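Local coordinates for putative aminomethyltransferase (Leptospirillum rubarum, PDB 3TTG), which is a putative aminomethyltransferase that probably binds folate and resembles the YgfZ-type relatives of T-protein linked to iron-sulfur cluster enzymes, at residues 147-152 with 171-176. Numbering follows the deposited sequence. Where two conformers were deposited one is given.
Sequences SVLLSL and VLIHPT
L149 drops from helix 145-152 onto strand 170-173 and meets it on two methyl groups, those of V171 and I173. Its CB already points at the strand but lies 5.7 Å from I173 CD1. L149 CG comes next, beside the backbone N, and is still too far for contact, 4.8 Å from I173 CD1. Contact begins only beyond the fork, at the methyls. L149 CD1 carries the chain on in an extended line (chi2 170°) and ends 3.4 Å from I173 CD1, methyl against methyl, tip to tip and tighter than normal van der Waals contact. L149 CD1 also lies 4.3 Å from V171 CG1, and the second branch, L149 CD2, is likewise 4.3 Å from V171 CG1, so both prongs sit over that one methyl. On the strand side, I173 CD1 and V171 CG1 are themselves only 3.6 Å apart, two residues along on the same face, and make a continuous apolar patch. L172 takes the other face, against F162 and F191. Around the leucine, L190 of strand 187-193 and F157 extend the greasy surroundings, while V148 faces helix 197-211. This is one point of helix-on-sheet packing inside the folate-binding domain. With carbon alone at the interface, cohesion here is dispersion and the exclusion of water, and the tight L149-I173 methyl pair allows little closer approach at this point.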
loop_
_atom_site.group_PDB
_atom_site.type_symbol
_atom_site.label_atom_id
_atom_site.label_comp_id
_atom_site.label_asym_id
_atom_site.label_seq_id
_atom_site.Cartn_x
_atom_site.Cartn_y
_atom_site.Cartn_z
ATOM N N SER A 147 -4.261 1.572 20.542
ATOM C CA SER A 147 -3.854 1.775 21.946
ATOM C C SER A 147 -2.551 2.566 22.026
ATOM O O SER A 147 -2.395 3.386 22.924
ATOM C CB SER A 147 -3.709 0.442 22.698
ATOM O OG SER A 147 -2.436 -0.167 22.533
ATOM N N VAL A 148 -1.637 2.358 21.072
ATOM C CA VAL A 148 -0.367 3.092 21.050
ATOM C C VAL A 148 -0.672 4.548 20.713
ATOM O O VAL A 148 -0.109 5.435 21.339
ATOM C CB VAL A 148 0.645 2.489 20.039
ATOM C CG1 VAL A 148 1.911 3.337 19.957
ATOM C CG2 VAL A 148 0.978 1.029 20.363
ATOM N N LEU A 149 -1.592 4.804 19.746
ATOM C CA LEU A 149 -1.931 6.195 19.380
ATOM C C LEU A 149 -2.612 6.911 20.570
ATOM O O LEU A 149 -2.244 8.038 20.907
ATOM C CB LEU A 149 -2.860 6.221 18.157
ATOM C CG LEU A 149 -2.213 5.720 16.885
ATOM C CD1 LEU A 149 -3.229 5.546 15.834
ATOM C CD2 LEU A 149 -1.070 6.605 16.472
ATOM N N LEU A 150 -3.569 6.225 21.211
ATOM C CA LEU A 150 -4.280 6.747 22.387
ATOM C C LEU A 150 -3.348 7.080 23.530
ATOM O O LEU A 150 -3.692 7.924 24.336
ATOM C CB LEU A 150 -5.334 5.768 22.888
ATOM C CG LEU A 150 -6.543 5.602 22.000
ATOM C CD1 LEU A 150 -7.305 4.382 22.378
ATOM C CD2 LEU A 150 -7.449 6.835 22.054
ATOM N N SER A 151 -2.195 6.415 23.625
ATOM C CA SER A 151 -1.208 6.700 24.646
ATOM C C SER A 151 -0.446 7.967 24.301
ATOM O O SER A 151 -0.295 8.822 25.165
ATOM C CB SER A 151 -0.243 5.533 24.804
ATOM O OG SER A 151 0.606 5.736 25.920
ATOM N N LEU A 152 0.032 8.113 23.058
ATOM C CA LEU A 152 0.767 9.326 22.688
ATOM C C LEU A 152 -0.123 10.573 22.584
ATOM O O LEU A 152 0.364 11.675 22.827
ATOM C CB LEU A 152 1.463 9.185 21.327
ATOM C CG LEU A 152 2.650 8.251 21.157
ATOM C CD1 LEU A 152 2.991 8.115 19.660
ATOM C CD2 LEU A 152 3.884 8.761 21.890
ATOM N N VAL A 171 -2.056 12.098 11.329
ATOM C CA VAL A 171 -2.124 10.649 11.460
ATOM C C VAL A 171 -3.055 10.132 10.397
ATOM O O VAL A 171 -4.189 10.601 10.281
ATOM C CB VAL A 171 -2.553 10.135 12.854
ATOM C CG1 VAL A 171 -2.446 8.609 12.920
ATOM C CG2 VAL A 171 -1.697 10.746 13.934
ATOM N N LEU A 172 -2.597 9.143 9.666
ATOM C CA LEU A 172 -3.359 8.399 8.679
ATOM C C LEU A 172 -3.641 7.026 9.265
ATOM O O LEU A 172 -2.670 6.269 9.517
ATOM C CB LEU A 172 -2.592 8.205 7.364
ATOM C CG LEU A 172 -2.315 9.411 6.425
ATOM C CD1 LEU A 172 -1.592 10.532 7.152
ATOM C CD2 LEU A 172 -1.469 8.976 5.243
ATOM N N ILE A 173 -4.912 6.646 9.396
ATOM C CA ILE A 173 -5.252 5.278 9.779
ATOM C C ILE A 173 -5.845 4.683 8.546
ATOM O O ILE A 173 -6.887 5.145 8.089
ATOM C CB ILE A 173 -6.158 5.095 10.989
ATOM C CG1 ILE A 173 -5.741 5.922 12.202
ATOM C CG2 ILE A 173 -6.263 3.611 11.339
ATOM C CD1 ILE A 173 -4.477 5.692 12.707
ATOM N N HIS A 174 -5.194 3.688 7.994
ATOM C CA HIS A 174 -5.666 3.086 6.753
ATOM C C HIS A 174 -7.023 2.405 6.939
ATOM O O HIS A 174 -7.346 1.898 8.033
ATOM C CB HIS A 174 -4.679 2.001 6.252
ATOM C CG HIS A 174 -3.319 2.450 5.816
ATOM N ND1 HIS A 174 -2.553 1.677 4.972
ATOM C CD2 HIS A 174 -2.583 3.522 6.197
ATOM C CE1 HIS A 174 -1.380 2.294 4.871
ATOM N NE2 HIS A 174 -1.364 3.411 5.571
ATOM N N PRO A 175 -7.762 2.198 5.854
ATOM C CA PRO A 175 -8.907 1.262 5.940
ATOM C C PRO A 175 -8.399 -0.120 6.301
ATOM O O PRO A 175 -7.272 -0.493 5.921
ATOM C CB PRO A 175 -9.508 1.276 4.529
ATOM C CG PRO A 175 -8.566 1.957 3.690
ATOM C CD PRO A 175 -7.558 2.690 4.484
ATOM N N THR A 176 -9.179 -0.884 7.069
ATOM C CA THR A 176 -8.728 -2.228 7.472
ATOM C C THR A 176 -8.842 -3.207 6.272
ATOM O O THR A 176 -8.069 -4.140 6.243
ATOM C CB THR A 176 -9.474 -2.688 8.688
ATOM O OG1 THR A 176 -10.873 -2.624 8.386
ATOM C CG2 THR A 176 -9.133 -1.824 9.917
#